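Local coordinates for protein papain-like cysteine protease (Porcine reproductive and respiratory syndrome virus, PDB 3MTV) that acts as a papain-like cysteine protease and metal-dependent nuclease, the nsp1beta part of the viral polyprotein, and probably blocks host mRNA export and interferon signalling, at residues R8-A22 with A42-D56. Residues are numbered along the deposited sequence; the frame is centred on the assembly and turned at random.
Sequences RGAVMYVAGGKVSWA and ANRLHTSFPPHHVVD
Trp21 lies between His46 of the helix and Pro51 of the loop that follows it. His46 turns its edge to one face of the indole in a T-shaped pair, ring planes 67° apart, with His46 ND1 3.7 Å from Trp21 CE3. On the opposite face Pro51 CA makes a CH-pi contact, and the proline ring runs alongside the indole, Pro51 CG 3.6 Å from Trp21 CZ2. Trp21 reaches this slot because its CG sits between the backbone N and the carbonyl carbon (chi1 70°), bringing the ring against the C-terminal end of helix 39-48. There Trp21 NE1 gives a weak hydrogen bond to Phe49 O at the ring edge (3.2 Å), which helps fix the rotation of the indole.

Leu45 fills the next position with both branches: Leu45 CD1 meets Val19 CG1 at 3.5 Å and Met12 SD at 4.0 Å, while Leu45 CD2 touches Trp21 CD1. Beyond His46, His46 CD2 sits over the centre of one face of the Arg8 guanidinium, the two planes only 25° apart, and Arg8 NH1 makes a weak bond to Asn43 OD1. Asn43 ND2 turns instead to Lys39 O.

At the other end the backbones pair as strands: Val55 N donates to Val19 O (3.1 Å), and Val19 N returns a weaker bond to Val55 O. His52 N also binds Trp21 O weakly. The His52 ring packs beside Ala22 CB; its ND1 bonds Tyr13 OH and its NE2 Arg24 O, both of the second subunit, so the turn 50-53 also serves the dimer interface.

Together these contacts lay helix 39-48 across one face of an antiparallel sheet, with the 10-15/18-23 hairpin inside it and the short, weakly bonded strand 54-56 outermost within this chain: a compact alpha/beta N-terminal domain.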
loop_
_atom_site.group_PDB
_atom_site.type_symbol
_atom_site.label_atom_id
_atom_site.label_comp_id
_atom_site.label_asym_id
_atom_site.label_seq_id
_atom_site.Cartn_x
_atom_site.Cartn_y
_atom_site.Cartn_z
ATOM N N ARG A 8 -4.789 -5.229 13.747
ATOM C CA ARG A 8 -4.088 -6.488 13.537
ATOM C C ARG A 8 -3.043 -6.341 12.440
ATOM O O ARG A 8 -2.916 -7.193 11.548
ATOM C CB ARG A 8 -5.072 -7.667 13.334
ATOM C CG ARG A 8 -5.967 -7.428 12.147
ATOM C CD ARG A 8 -7.485 -7.238 12.503
ATOM N NE ARG A 8 -8.157 -6.361 11.488
ATOM C CZ ARG A 8 -9.345 -6.625 10.916
ATOM N NH1 ARG A 8 -9.992 -7.746 11.281
ATOM N NH2 ARG A 8 -9.862 -5.811 9.969
ATOM N N GLY A 9 -2.294 -5.238 12.491
ATOM C CA GLY A 9 -1.075 -5.209 11.711
ATOM C C GLY A 9 -1.255 -4.656 10.306
ATOM O O GLY A 9 -0.310 -4.428 9.650
ATOM N N ALA A 10 -2.452 -4.345 9.872
ATOM C CA ALA A 10 -2.647 -3.724 8.575
ATOM C C ALA A 10 -3.128 -2.267 8.541
ATOM O O ALA A 10 -3.533 -1.642 9.604
ATOM C CB ALA A 10 -3.689 -4.502 7.887
ATOM N N VAL A 11 -3.230 -1.786 7.292
ATOM C CA VAL A 11 -3.853 -0.509 7.105
ATOM C C VAL A 11 -4.577 -0.536 5.803
ATOM O O VAL A 11 -4.333 -1.411 5.033
ATOM C CB VAL A 11 -2.788 0.596 6.927
ATOM C CG1 VAL A 11 -2.080 0.849 8.190
ATOM C CG2 VAL A 11 -1.792 0.267 5.813
ATOM N N MET A 12 -5.391 0.451 5.458
ATOM C CA MET A 12 -6.162 0.185 4.281
ATOM C C MET A 12 -6.296 1.399 3.503
ATOM O O MET A 12 -6.474 2.425 4.109
ATOM C CB MET A 12 -7.568 -0.199 4.694
ATOM C CG MET A 12 -8.560 0.041 3.604
ATOM S SD MET A 12 -10.228 -0.611 3.881
ATOM C CE MET A 12 -10.935 0.454 5.111
ATOM N N TYR A 13 -6.205 1.318 2.177
ATOM C CA TYR A 13 -6.179 2.532 1.415
ATOM C C TYR A 13 -7.486 2.553 0.737
ATOM O O TYR A 13 -7.956 1.497 0.383
ATOM C CB TYR A 13 -5.147 2.511 0.313
ATOM C CG TYR A 13 -3.680 2.271 0.634
ATOM C CD1 TYR A 13 -3.266 1.775 1.841
ATOM C CD2 TYR A 13 -2.693 2.523 -0.333
ATOM C CE1 TYR A 13 -1.885 1.510 2.085
ATOM C CE2 TYR A 13 -1.304 2.279 -0.076
ATOM C CZ TYR A 13 -0.923 1.778 1.125
ATOM O OH TYR A 13 0.383 1.551 1.384
ATOM N N VAL A 14 -8.034 3.756 0.488
ATOM C CA VAL A 14 -9.331 3.959 -0.162
ATOM C C VAL A 14 -9.489 5.149 -1.086
ATOM O O VAL A 14 -9.038 6.243 -0.714
ATOM C CB VAL A 14 -10.256 4.372 0.858
ATOM C CG1 VAL A 14 -11.574 4.467 0.240
ATOM C CG2 VAL A 14 -10.264 3.402 2.069
ATOM N N ALA A 15 -10.203 4.990 -2.207
ATOM C CA ALA A 15 -10.119 5.930 -3.326
ATOM C C ALA A 15 -10.937 5.392 -4.468
ATOM O O ALA A 15 -10.608 4.356 -4.979
ATOM C CB ALA A 15 -8.663 6.026 -3.766
ATOM N N GLY A 16 -11.987 6.060 -4.914
ATOM C CA GLY A 16 -12.922 5.393 -5.837
ATOM C C GLY A 16 -13.877 4.619 -4.909
ATOM O O GLY A 16 -14.088 4.899 -3.674
ATOM N N GLY A 17 -14.473 3.589 -5.453
ATOM C CA GLY A 17 -15.183 2.696 -4.546
ATOM C C GLY A 17 -14.249 1.533 -4.296
ATOM O O GLY A 17 -14.653 0.422 -3.779
ATOM N N LYS A 18 -12.991 1.830 -4.690
ATOM C CA LYS A 18 -11.851 0.908 -4.712
ATOM C C LYS A 18 -10.976 1.008 -3.446
ATOM O O LYS A 18 -10.782 2.059 -2.895
ATOM C CB LYS A 18 -11.030 1.102 -6.008
ATOM C CG LYS A 18 -11.731 0.703 -7.339
ATOM C CD LYS A 18 -10.870 0.877 -8.628
ATOM C CE LYS A 18 -11.690 0.529 -9.936
ATOM N NZ LYS A 18 -10.921 -0.117 -11.099
ATOM N N VAL A 19 -10.388 -0.104 -3.041
ATOM C CA VAL A 19 -9.829 -0.280 -1.712
ATOM C C VAL A 19 -8.670 -1.348 -1.652
ATOM O O VAL A 19 -8.595 -2.245 -2.497
ATOM C CB VAL A 19 -10.986 -0.677 -0.947
ATOM C CG1 VAL A 19 -10.655 -1.661 0.122
ATOM C CG2 VAL A 19 -11.708 0.586 -0.509
ATOM N N SER A 20 -7.706 -1.214 -0.738
ATOM C CA SER A 20 -6.533 -2.065 -0.744
ATOM C C SER A 20 -6.096 -2.272 0.680
ATOM O O SER A 20 -6.319 -1.465 1.505
ATOM C CB SER A 20 -5.374 -1.399 -1.504
ATOM O OG SER A 20 -4.094 -1.730 -0.900
ATOM N N TRP A 21 -5.387 -3.313 1.011
ATOM C CA TRP A 21 -4.775 -3.165 2.307
ATOM C C TRP A 21 -3.298 -3.482 2.245
ATOM O O TRP A 21 -2.882 -4.035 1.304
ATOM C CB TRP A 21 -5.434 -4.093 3.295
ATOM C CG TRP A 21 -5.162 -5.602 3.115
ATOM C CD1 TRP A 21 -5.791 -6.438 2.220
ATOM C CD2 TRP A 21 -4.236 -6.436 3.827
ATOM N NE1 TRP A 21 -5.324 -7.742 2.342
ATOM C CE2 TRP A 21 -4.399 -7.779 3.335
ATOM C CE3 TRP A 21 -3.304 -6.199 4.828
ATOM C CZ2 TRP A 21 -3.653 -8.864 3.781
ATOM C CZ3 TRP A 21 -2.559 -7.314 5.343
ATOM C CH2 TRP A 21 -2.735 -8.621 4.783
ATOM N N ALA A 22 -2.556 -3.245 3.314
ATOM C CA ALA A 22 -1.130 -3.459 3.309
ATOM C C ALA A 22 -0.687 -3.601 4.738
ATOM O O ALA A 22 -1.406 -3.149 5.624
ATOM C CB ALA A 22 -0.479 -2.287 2.664
ATOM N N ALA A 42 -13.259 -3.085 6.205
ATOM C CA ALA A 42 -11.926 -3.518 6.643
ATOM C C ALA A 42 -11.907 -4.973 6.788
ATOM O O ALA A 42 -11.407 -5.672 5.924
ATOM C CB ALA A 42 -11.547 -2.952 7.938
ATOM N N ASN A 43 -12.438 -5.426 7.907
ATOM C CA ASN A 43 -12.677 -6.843 8.105
ATOM C C ASN A 43 -12.893 -7.700 6.873
ATOM O O ASN A 43 -12.260 -8.788 6.757
ATOM C CB ASN A 43 -13.805 -7.010 9.063
ATOM C CG ASN A 43 -13.359 -6.719 10.453
ATOM O OD1 ASN A 43 -13.260 -7.669 11.276
ATOM N ND2 ASN A 43 -12.979 -5.404 10.728
ATOM N N ARG A 44 -13.748 -7.209 5.968
ATOM C CA ARG A 44 -14.055 -7.977 4.770
ATOM C C ARG A 44 -12.761 -8.215 4.008
ATOM O O ARG A 44 -12.171 -9.306 4.116
ATOM C CB ARG A 44 -15.121 -7.334 3.869
ATOM C CG ARG A 44 -16.457 -7.948 4.165
ATOM C CD ARG A 44 -17.702 -7.238 3.624
ATOM N NE ARG A 44 -18.808 -7.826 4.404
ATOM C CZ ARG A 44 -20.125 -7.608 4.263
ATOM N NH1 ARG A 44 -20.643 -6.756 3.320
ATOM N NH2 ARG A 44 -20.930 -8.306 5.087
ATOM N N LEU A 45 -12.360 -7.190 3.251
ATOM C CA LEU A 45 -10.978 -6.943 2.796
ATOM C C LEU A 45 -9.848 -7.645 3.452
ATOM O O LEU A 45 -9.176 -8.387 2.849
ATOM C CB LEU A 45 -10.582 -5.510 2.995
ATOM C CG LEU A 45 -9.856 -5.024 1.740
ATOM C CD1 LEU A 45 -8.928 -3.968 2.075
ATOM C CD2 LEU A 45 -9.104 -6.136 1.127
ATOM N N HIS A 46 -9.570 -7.376 4.691
ATOM C CA HIS A 46 -8.325 -7.937 5.205
ATOM C C HIS A 46 -8.465 -9.383 5.373
ATOM O O HIS A 46 -7.523 -10.080 5.186
ATOM C CB HIS A 46 -8.022 -7.236 6.499
ATOM C CG HIS A 46 -7.000 -7.868 7.366
ATOM N ND1 HIS A 46 -5.668 -7.544 7.280
ATOM C CD2 HIS A 46 -7.117 -8.717 8.416
ATOM C CE1 HIS A 46 -4.997 -8.171 8.218
ATOM N NE2 HIS A 46 -5.852 -8.900 8.925
ATOM N N THR A 47 -9.657 -9.839 5.722
ATOM C CA THR A 47 -9.895 -11.247 5.961
ATOM C C THR A 47 -9.879 -12.024 4.661
ATOM O O THR A 47 -9.327 -13.150 4.561
ATOM C CB THR A 47 -11.186 -11.488 6.786
ATOM O OG1 THR A 47 -10.812 -11.448 8.170
ATOM C CG2 THR A 47 -11.681 -12.875 6.544
ATOM N N SER A 48 -10.421 -11.455 3.612
ATOM C CA SER A 48 -10.475 -12.310 2.455
ATOM C C SER A 48 -9.485 -12.126 1.285
ATOM O O SER A 48 -9.219 -13.043 0.514
ATOM C CB SER A 48 -11.936 -12.501 2.046
ATOM O OG SER A 48 -12.529 -11.268 2.070
ATOM N N PHE A 49 -8.845 -10.979 1.167
ATOM C CA PHE A 49 -7.870 -10.793 0.060
ATOM C C PHE A 49 -6.412 -10.726 0.395
ATOM O O PHE A 49 -6.042 -10.784 1.552
ATOM C CB PHE A 49 -8.212 -9.577 -0.694
ATOM C CG PHE A 49 -9.561 -9.603 -1.200
ATOM C CD1 PHE A 49 -10.603 -9.140 -0.442
ATOM C CD2 PHE A 49 -9.825 -10.159 -2.420
ATOM C CE1 PHE A 49 -11.900 -9.187 -0.914
ATOM C CE2 PHE A 49 -11.135 -10.180 -2.915
ATOM C CZ PHE A 49 -12.164 -9.666 -2.150
ATOM N N PRO A 50 -5.551 -10.739 -0.623
ATOM C CA PRO A 50 -4.180 -10.573 -0.134
ATOM C C PRO A 50 -3.743 -9.084 -0.243
ATOM O O PRO A 50 -4.281 -8.331 -1.099
ATOM C CB PRO A 50 -3.410 -11.449 -1.131
ATOM C CG PRO A 50 -4.229 -11.284 -2.468
ATOM C CD PRO A 50 -5.618 -11.227 -2.046
ATOM N N PRO A 51 -2.693 -8.685 0.491
ATOM C CA PRO A 51 -2.243 -7.307 0.571
ATOM C C PRO A 51 -1.964 -6.795 -0.804
ATOM O O PRO A 51 -1.635 -7.561 -1.591
ATOM C CB PRO A 51 -0.972 -7.450 1.287
ATOM C CG PRO A 51 -0.771 -8.891 1.693
ATOM C CD PRO A 51 -1.587 -9.602 0.769
ATOM N N HIS A 52 -2.274 -5.564 -1.130
ATOM C CA HIS A 52 -1.599 -4.861 -2.208
ATOM C C HIS A 52 -2.349 -5.145 -3.391
ATOM O O HIS A 52 -1.999 -4.633 -4.500
ATOM C CB HIS A 52 -0.106 -5.270 -2.442
ATOM C CG HIS A 52 0.807 -5.193 -1.217
ATOM N ND1 HIS A 52 1.045 -4.025 -0.492
ATOM C CD2 HIS A 52 1.568 -6.151 -0.621
ATOM C CE1 HIS A 52 1.886 -4.299 0.501
ATOM N NE2 HIS A 52 2.248 -5.581 0.429
ATOM N N HIS A 53 -3.419 -5.921 -3.210
ATOM C CA HIS A 53 -4.349 -5.876 -4.330
ATOM C C HIS A 53 -5.531 -5.030 -4.073
ATOM O O HIS A 53 -6.052 -5.047 -2.975
ATOM C CB HIS A 53 -4.826 -7.213 -4.825
ATOM C CG HIS A 53 -3.741 -8.210 -5.078
ATOM N ND1 HIS A 53 -2.823 -8.582 -4.116
ATOM C CD2 HIS A 53 -3.454 -8.934 -6.188
ATOM C CE1 HIS A 53 -2.025 -9.494 -4.627
ATOM N NE2 HIS A 53 -2.397 -9.727 -5.869
ATOM N N VAL A 54 -5.923 -4.336 -5.132
ATOM C CA VAL A 54 -7.017 -3.410 -5.201
ATOM C C VAL A 54 -8.302 -4.086 -5.708
ATOM O O VAL A 54 -8.303 -4.875 -6.681
ATOM C CB VAL A 54 -6.544 -2.291 -6.162
ATOM C CG1 VAL A 54 -7.569 -1.887 -7.091
ATOM C CG2 VAL A 54 -5.987 -1.067 -5.317
ATOM N N VAL A 55 -9.419 -3.744 -5.082
ATOM C CA VAL A 55 -10.734 -4.376 -5.347
ATOM C C VAL A 55 -11.943 -3.421 -5.323
ATOM O O VAL A 55 -11.990 -2.535 -4.501
ATOM C CB VAL A 55 -11.058 -5.468 -4.277
ATOM C CG1 VAL A 55 -9.917 -6.310 -3.989
ATOM C CG2 VAL A 55 -11.371 -4.874 -3.000
ATOM N N ASP A 56 -12.942 -3.610 -6.187
ATOM C CA ASP A 56 -14.168 -2.844 -6.072
ATOM C C ASP A 56 -15.159 -3.671 -5.195
ATOM O O ASP A 56 -15.789 -4.562 -5.718
ATOM C CB ASP A 56 -14.724 -2.574 -7.459
ATOM C CG ASP A 56 -16.104 -1.895 -7.387
ATOM O OD1 ASP A 56 -16.738 -2.016 -6.268
ATOM O OD2 ASP A 56 -16.542 -1.252 -8.406
#